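PDB 4JB3: D-ribitol-5-phosphate phosphatase from Bacteroides thetaiotaomicron, which removes the phosphate from D-ribitol 5-phosphate and D-ribitol 1-phosphate, and can also dephosphorylate 5-amino-6-(5-phospho-D-ribitylamino)uracil, an intermediate of riboflavin biosynthesis. Local coordinates for residues L50-A55 with K83-L88; L76-F81 with T132-M137. One frame throughout, in Å; residues are numbered along the deposited sequence.

Contact 1: residues L50-A55 with K83-L88; sequences LGLADA and KQLGDL
Leu85 reaches from helix 78-89 into the angle between Leu50 and Leu52, giving one methyl to each. Its CD2 lies 3.9 Å from Leu50 CD1, and its CD1 lies 4.0 Å from Leu52 CD2; in both pairs the side chains cross at about a right angle. One turn further along the helix, Leu88 runs alongside Leu52 and points the same way, with Leu52 CD1 4.1 Å from Leu88 CB. Leu52 thus spreads its two methyls over successive helical turns; CG lies anti to the backbone N (chi1 -165°), which carries the end of the side chain nearer the helix than the direction of its CB alone would. These apolar contacts belong to the helical cap domain of this HAD phosphatase, where Phe47 and Phe68 also pack on both Leu52 and Leu85, while Thr98 of helix 95-103 touches Leu85.

No hydrogen bond crosses between the segments; backbone bonds shape the loop on its own. Gly51, with positive phi, is the first residue to leave the helical conformation, in a Schellman motif, and a type I turn from Leu52 to Ala55 follows, with Ala55 N bonded to Leu52 O at 3.0 Å.

Contact 2: residues L76-F81 with T132-M137; sequences LSADEF and TNPFVM
Ala78 and Pro134, the first residues of helices 78-89 and 134-140, bring the two backbones nearest, with their CA atoms 6.4 Å apart. Phe135 carries the meeting. Its ring tip, CZ, sits 3.6 Å from Ala78 CB, and Ala78 O approaches the same ring at its edge, near the ring plane, 3.4 Å from CZ. One turn further along helix 78-89, Phe81 CD2 meets Phe135 CE2 at 3.8 Å, the two side chains set at a slant. Phe81 extends toward this partner with CG anti to its backbone N (chi1 170°). Pro134 adds a looser contact, its CB 4.3 Å from Ala78 CB. Trp102 of helix 95-103 packs nearly parallel to the Phe135 ring and also meets Phe81. An alanine in place of Phe135 would take away the ring that touches both Ala78 and Phe81, and is likely to leave both without their main apolar partner on helix 134-140.

Both helix starts are capped by side chains. Asn133 OD1 accepts from Val136 N at 3.1 Å, with the donor above the carbonyl plane, and more weakly from Phe135 N; Asn133 ND2 is held by Glu72. Ser77 OG accepts from Glu80 N, and Glu80 OE1 in turn accepts a nearly straight bond from Ser77 N (2.9 Å, 176°) on its anti lone pair. A capping box of Ser77 and Glu80 thus starts one helix and an asparagine N-cap the other, at a junction between the helical cap and the Rossmann-like core of the HAD fold, where helix 134-140 follows core strand 125-130.

How the contacts relate
Helix 78-89 serves both contacts: its first turn faces helix 134-140 in contact 2, and its later turns face the loop after helix 40-50 in contact 1. Their centres lie about 15 Å apart, and the two touch through Gln84 and Leu76. Contact 1 is further from the middle of the chain and lies within the cap; three of its four touching residues are buried, with Leu88 exposed at the margin. Contact 2, partly buried, joins cap to core. Aliphatic methyls make up the first, aromatic rings with alanine and proline the second. Phe68 and Thr98 border both, linking leucine packing to the aromatic cluster.

Contact 1: residues L50-A55 with K83-L88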
ATOM      1  N   LEU A  50      -1.423  11.748 -20.196  1.00 14.96           N
ATOM      2  CA  LEU A  50      -1.951  13.045 -19.746  1.00 14.94           C
ATOM      3  C   LEU A  50      -1.144  14.229 -20.247  1.00 17.85           C
ATOM      4  O   LEU A  50      -1.610  15.370 -20.182  1.00 19.95           O
ATOM      5  CB  LEU A  50      -1.966  13.126 -18.222  1.00 17.21           C
ATOM      6  CG  LEU A  50      -2.821  12.176 -17.403  1.00 19.35           C
ATOM      7  CD1 LEU A  50      -2.671  12.539 -15.937  1.00 17.46           C
ATOM      8  CD2 LEU A  50      -4.273  12.257 -17.833  1.00 23.84           C
ATOM      9  N   GLY A  51       0.067  13.970 -20.730  1.00 13.98           N
ATOM     10  CA  GLY A  51       0.962  15.033 -21.128  1.00 15.11           C
ATOM     11  C   GLY A  51       2.244  15.104 -20.326  1.00 16.97           C
ATOM     12  O   GLY A  51       3.091  15.945 -20.597  1.00 18.65           O
ATOM     13  N   LEU A  52       2.395  14.236 -19.332  1.00 14.49           N
ATOM     14  CA  LEU A  52       3.610  14.267 -18.524  1.00 13.23           C
ATOM     15  C   LEU A  52       4.700  13.487 -19.247  1.00 17.06           C
ATOM     16  O   LEU A  52       4.988  12.334 -18.914  1.00 16.72           O
ATOM     17  CB  LEU A  52       3.352  13.696 -17.131  1.00 14.48           C
ATOM     18  CG  LEU A  52       4.414  13.984 -16.063  1.00 13.71           C
ATOM     19  CD1 LEU A  52       4.514  15.478 -15.792  1.00 17.26           C
ATOM     20  CD2 LEU A  52       4.096  13.235 -14.777  1.00 12.47           C
ATOM     21  N   ALA A  53       5.303  14.122 -20.244  1.00 14.05           N
ATOM     22  CA  ALA A  53       6.213  13.429 -21.139  1.00 14.92           C
ATOM     23  C   ALA A  53       7.452  12.876 -20.439  1.00 16.74           C
ATOM     24  O   ALA A  53       8.062  11.917 -20.921  1.00 18.36           O
ATOM     25  CB  ALA A  53       6.608  14.341 -22.287  1.00 19.94           C
ATOM     26  N   ASP A  54       7.827  13.477 -19.309  1.00 17.79           N
ATOM     27  CA  ASP A  54       9.013  13.025 -18.590  1.00 19.31           C
ATOM     28  C   ASP A  54       8.669  12.179 -17.369  1.00 17.92           C
ATOM     29  O   ASP A  54       9.464  12.092 -16.432  1.00 18.40           O
ATOM     30  CB  ASP A  54       9.907  14.206 -18.199  1.00 22.10           C
ATOM     31  CG  ASP A  54       9.198  15.225 -17.324  1.00 21.08           C
ATOM     32  OD1 ASP A  54       7.994  15.058 -17.029  1.00 19.75           O
ATOM     33  OD2 ASP A  54       9.855  16.218 -16.943  1.00 22.69           O
ATOM     34  N   ALA A  55       7.493  11.547 -17.391  1.00 14.42           N
ATOM     35  CA  ALA A  55       7.032  10.736 -16.270  1.00 13.84           C
ATOM     36  C   ALA A  55       8.026   9.657 -15.832  1.00 16.44           C
ATOM     37  O   ALA A  55       8.087   9.319 -14.651  1.00 16.97           O
ATOM     38  CB  ALA A  55       5.697  10.108 -16.593  1.00 13.78           C
ATOM     39  N   LYS A  83      -4.355  20.392 -10.286  1.00  8.24           N
ATOM     40  CA  LYS A  83      -4.004  21.688 -10.850  1.00  9.71           C
ATOM     41  C   LYS A  83      -2.511  21.760 -11.195  1.00  9.89           C
ATOM     42  O   LYS A  83      -2.136  22.148 -12.306  1.00 10.66           O
ATOM     43  CB  LYS A  83      -4.398  22.796  -9.860  1.00 11.28           C
ATOM     44  CG  LYS A  83      -4.374  24.198 -10.431  1.00 16.58           C
ATOM     45  CD  LYS A  83      -3.013  24.842 -10.299  1.00 21.15           C
ATOM     46  CE  LYS A  83      -3.048  26.254 -10.849  1.00 20.74           C
ATOM     47  NZ  LYS A  83      -1.683  26.808 -11.040  1.00 24.83           N
ATOM     48  N   GLN A  84      -1.653  21.409 -10.244  1.00  8.48           N
ATOM     49  CA  GLN A  84      -0.216  21.522 -10.489  1.00  9.99           C
ATOM     50  C   GLN A  84       0.308  20.515 -11.514  1.00  9.85           C
ATOM     51  O   GLN A  84       1.214  20.842 -12.286  1.00 12.23           O
ATOM     52  CB  GLN A  84       0.572  21.481  -9.173  1.00 12.65           C
ATOM     53  CG  GLN A  84       0.288  22.709  -8.308  1.00 16.38           C
ATOM     54  CD  GLN A  84       1.135  22.785  -7.053  1.00 24.22           C
ATOM     55  OE1 GLN A  84       2.281  22.343  -7.033  1.00 26.62           O
ATOM     56  NE2 GLN A  84       0.573  23.358  -5.999  1.00 23.69           N
ATOM     57  N   LEU A  85      -0.265  19.309 -11.534  1.00 10.60           N
ATOM     58  CA  LEU A  85       0.068  18.334 -12.571  1.00 11.19           C
ATOM     59  C   LEU A  85      -0.339  18.869 -13.941  1.00 10.55           C
ATOM     60  O   LEU A  85       0.421  18.778 -14.905  1.00 11.96           O
ATOM     61  CB  LEU A  85      -0.610  16.995 -12.286  1.00  9.43           C
ATOM     62  CG  LEU A  85      -0.394  15.891 -13.321  1.00 10.59           C
ATOM     63  CD1 LEU A  85       1.070  15.525 -13.389  1.00 16.15           C
ATOM     64  CD2 LEU A  85      -1.243  14.666 -12.965  1.00 12.18           C
ATOM     65  N   GLY A  86      -1.533  19.452 -14.024  1.00 10.21           N
ATOM     66  CA  GLY A  86      -1.994  20.052 -15.263  1.00 11.92           C
ATOM     67  C   GLY A  86      -1.068  21.148 -15.759  1.00 11.42           C
ATOM     68  O   GLY A  86      -0.838  21.283 -16.963  1.00 13.39           O
ATOM     69  N   ASP A  87      -0.536  21.945 -14.837  1.00 12.94           N
ATOM     70  CA  ASP A  87       0.379  23.014 -15.237  1.00 16.02           C
ATOM     71  C   ASP A  87       1.655  22.417 -15.840  1.00 15.88           C
ATOM     72  O   ASP A  87       2.200  22.956 -16.804  1.00 19.37           O
ATOM     73  CB  ASP A  87       0.736  23.907 -14.046  1.00 16.39           C
ATOM     74  CG  ASP A  87      -0.435  24.733 -13.543  1.00 21.69           C
ATOM     75  OD1 ASP A  87      -1.457  24.859 -14.250  1.00 19.28           O
ATOM     76  OD2 ASP A  87      -0.320  25.269 -12.422  1.00 21.38           O
ATOM     77  N   LEU A  88       2.123  21.307 -15.273  1.00 17.59           N
ATOM     78  CA  LEU A  88       3.256  20.584 -15.849  1.00 17.31           C
ATOM     79  C   LEU A  88       2.936  20.053 -17.244  1.00 20.44           C
ATOM     80  O   LEU A  88       3.789  20.080 -18.141  1.00 23.62           O
ATOM     81  CB  LEU A  88       3.669  19.411 -14.958  1.00 18.99           C
ATOM     82  CG  LEU A  88       4.391  19.723 -13.647  1.00 22.68           C
ATOM     83  CD1 LEU A  88       4.753  18.439 -12.926  1.00 21.91           C
ATOM     84  CD2 LEU A  88       5.638  20.538 -13.908  1.00 31.61           C
TER

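Contact 2: residues L76-F81 with T132-M137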
ATOM      1  N   LEU A  76      -0.526  18.592  -0.500  1.00 12.98           N
ATOM      2  CA  LEU A  76      -1.397  19.020  -1.584  1.00 12.96           C
ATOM      3  C   LEU A  76      -2.663  18.183  -1.519  1.00 10.31           C
ATOM      4  O   LEU A  76      -2.597  16.957  -1.358  1.00 11.41           O
ATOM      5  CB  LEU A  76      -0.738  18.791  -2.950  1.00 13.60           C
ATOM      6  CG  LEU A  76       0.392  19.709  -3.398  1.00 15.00           C
ATOM      7  CD1 LEU A  76       0.829  19.307  -4.799  1.00 16.24           C
ATOM      8  CD2 LEU A  76      -0.035  21.169  -3.367  1.00 19.17           C
ATOM      9  N   SER A  77      -3.817  18.829  -1.654  1.00 11.16           N
ATOM     10  CA  SER A  77      -5.066  18.086  -1.807  1.00  9.62           C
ATOM     11  C   SER A  77      -5.121  17.454  -3.186  1.00  9.64           C
ATOM     12  O   SER A  77      -4.306  17.779  -4.059  1.00  9.81           O
ATOM     13  CB  SER A  77      -6.267  19.010  -1.646  1.00 11.28           C
ATOM     14  OG  SER A  77      -6.351  19.917  -2.741  1.00 12.66           O
ATOM     15  N   ALA A  78      -6.074  16.550  -3.391  1.00 10.31           N
ATOM     16  CA  ALA A  78      -6.248  15.944  -4.705  1.00  8.43           C
ATOM     17  C   ALA A  78      -6.436  17.012  -5.784  1.00 10.03           C
ATOM     18  O   ALA A  78      -5.844  16.931  -6.865  1.00  9.54           O
ATOM     19  CB  ALA A  78      -7.416  14.974  -4.701  1.00 10.44           C
ATOM     20  N   ASP A  79      -7.253  18.016  -5.489  1.00 11.44           N
ATOM     21  CA  ASP A  79      -7.540  19.086  -6.442  1.00  8.34           C
ATOM     22  C   ASP A  79      -6.289  19.926  -6.707  1.00  9.50           C
ATOM     23  O   ASP A  79      -6.007  20.293  -7.851  1.00 10.43           O
ATOM     24  CB  ASP A  79      -8.665  19.963  -5.885  1.00  9.46           C
ATOM     25  CG  ASP A  79      -9.298  20.866  -6.931  1.00  9.32           C
ATOM     26  OD1 ASP A  79      -9.335  20.492  -8.127  1.00 12.17           O
ATOM     27  OD2 ASP A  79      -9.799  21.944  -6.559  1.00 11.32           O
ATOM     28  N   GLU A  80      -5.547  20.254  -5.657  1.00 10.34           N
ATOM     29  CA  GLU A  80      -4.324  21.040  -5.819  1.00 10.49           C
ATOM     30  C   GLU A  80      -3.291  20.288  -6.651  1.00  8.30           C
ATOM     31  O   GLU A  80      -2.609  20.863  -7.507  1.00 10.05           O
ATOM     32  CB  GLU A  80      -3.743  21.414  -4.451  1.00 13.99           C
ATOM     33  CG  GLU A  80      -4.553  22.467  -3.707  1.00 15.93           C
ATOM     34  CD  GLU A  80      -4.023  22.737  -2.313  1.00 26.24           C
ATOM     35  OE1 GLU A  80      -3.718  21.765  -1.587  1.00 19.35           O
ATOM     36  OE2 GLU A  80      -3.916  23.926  -1.940  1.00 31.80           O
ATOM     37  N   PHE A  81      -3.176  18.989  -6.406  1.00  8.22           N
ATOM     38  CA  PHE A  81      -2.277  18.164  -7.196  1.00  8.60           C
ATOM     39  C   PHE A  81      -2.710  18.147  -8.662  1.00  7.18           C
ATOM     40  O   PHE A  81      -1.887  18.278  -9.573  1.00  9.37           O
ATOM     41  CB  PHE A  81      -2.236  16.740  -6.633  1.00  8.20           C
ATOM     42  CG  PHE A  81      -1.514  15.764  -7.518  1.00  8.57           C
ATOM     43  CD1 PHE A  81      -0.136  15.595  -7.421  1.00  8.68           C
ATOM     44  CD2 PHE A  81      -2.216  15.010  -8.453  1.00  7.93           C
ATOM     45  CE1 PHE A  81       0.529  14.704  -8.258  1.00  9.51           C
ATOM     46  CE2 PHE A  81      -1.561  14.118  -9.280  1.00  8.91           C
ATOM     47  CZ  PHE A  81      -0.189  13.962  -9.186  1.00 10.96           C
ATOM     48  N   THR A 132       0.072   6.395  -0.006  1.00  7.11           N
ATOM     49  CA  THR A 132      -1.015   6.408  -0.954  1.00  6.52           C
ATOM     50  C   THR A 132      -1.631   7.796  -1.027  1.00  6.33           C
ATOM     51  O   THR A 132      -1.071   8.757  -0.501  1.00  8.40           O
ATOM     52  CB  THR A 132      -2.045   5.276  -0.636  1.00  8.98           C
ATOM     53  OG1 THR A 132      -2.945   5.104  -1.739  1.00  9.66           O
ATOM     54  CG2 THR A 132      -2.817   5.566   0.645  1.00 10.99           C
ATOM     55  N   ASN A 133      -2.773   7.895  -1.700  1.00  6.44           N
ATOM     56  CA  ASN A 133      -3.375   9.180  -1.976  1.00  6.43           C
ATOM     57  C   ASN A 133      -4.869   9.008  -2.198  1.00  6.48           C
ATOM     58  O   ASN A 133      -5.337   7.879  -2.375  1.00  7.02           O
ATOM     59  CB  ASN A 133      -2.662   9.841  -3.164  1.00  6.88           C
ATOM     60  CG  ASN A 133      -2.821   9.068  -4.441  1.00  9.42           C
ATOM     61  OD1 ASN A 133      -3.912   9.003  -5.007  1.00  9.83           O
ATOM     62  ND2 ASN A 133      -1.729   8.475  -4.911  1.00  9.79           N
ATOM     63  N   PRO A 134      -5.628  10.114  -2.162  1.00  7.22           N
ATOM     64  CA  PRO A 134      -7.086  10.027  -2.306  1.00  7.30           C
ATOM     65  C   PRO A 134      -7.562   9.441  -3.626  1.00  6.72           C
ATOM     66  O   PRO A 134      -8.649   8.850  -3.660  1.00  8.10           O
ATOM     67  CB  PRO A 134      -7.533  11.487  -2.194  1.00  9.60           C
ATOM     68  CG  PRO A 134      -6.478  12.139  -1.375  1.00 13.60           C
ATOM     69  CD  PRO A 134      -5.194  11.471  -1.779  1.00  7.23           C
ATOM     70  N   PHE A 135      -6.789   9.591  -4.699  1.00  7.40           N
ATOM     71  CA  PHE A 135      -7.232   9.033  -5.972  1.00  7.59           C
ATOM     72  C   PHE A 135      -7.277   7.517  -5.880  1.00  8.58           C
ATOM     73  O   PHE A 135      -8.275   6.878  -6.253  1.00  9.62           O
ATOM     74  CB  PHE A 135      -6.300   9.443  -7.111  1.00  8.72           C
ATOM     75  CG  PHE A 135      -6.278  10.916  -7.379  1.00  7.20           C
ATOM     76  CD1 PHE A 135      -7.270  11.517  -8.152  1.00  8.84           C
ATOM     77  CD2 PHE A 135      -5.249  11.702  -6.884  1.00  7.87           C
ATOM     78  CE1 PHE A 135      -7.248  12.890  -8.405  1.00  9.45           C
ATOM     79  CE2 PHE A 135      -5.214  13.081  -7.138  1.00  9.02           C
ATOM     80  CZ  PHE A 135      -6.223  13.673  -7.894  1.00  8.80           C
ATOM     81  N   VAL A 136      -6.185   6.935  -5.404  1.00  7.75           N
ATOM     82  CA  VAL A 136      -6.096   5.488  -5.281  1.00  7.74           C
ATOM     83  C   VAL A 136      -7.109   4.955  -4.266  1.00  7.98           C
ATOM     84  O   VAL A 136      -7.792   3.960  -4.516  1.00  8.78           O
ATOM     85  CB  VAL A 136      -4.670   5.062  -4.905  1.00  6.66           C
ATOM     86  CG1 VAL A 136      -4.586   3.542  -4.667  1.00  8.02           C
ATOM     87  CG2 VAL A 136      -3.692   5.498  -6.005  1.00  9.51           C
ATOM     88  N   MET A 137      -7.219   5.632  -3.132  1.00  8.47           N
ATOM     89  CA  MET A 137      -8.125   5.175  -2.081  1.00  6.90           C
ATOM     90  C   MET A 137      -9.612   5.319  -2.425  1.00  8.70           C
ATOM     91  O   MET A 137     -10.444   4.572  -1.907  1.00  9.45           O
ATOM     92  CB  MET A 137      -7.776   5.838  -0.746  1.00 10.05           C
ATOM     93  CG  MET A 137      -6.461   5.337  -0.139  1.00  8.98           C
ATOM     94  SD  MET A 137      -6.445   3.562   0.231  1.00 13.17           S
ATOM     95  CE  MET A 137      -5.431   2.952  -1.102  1.00 16.18           C
TER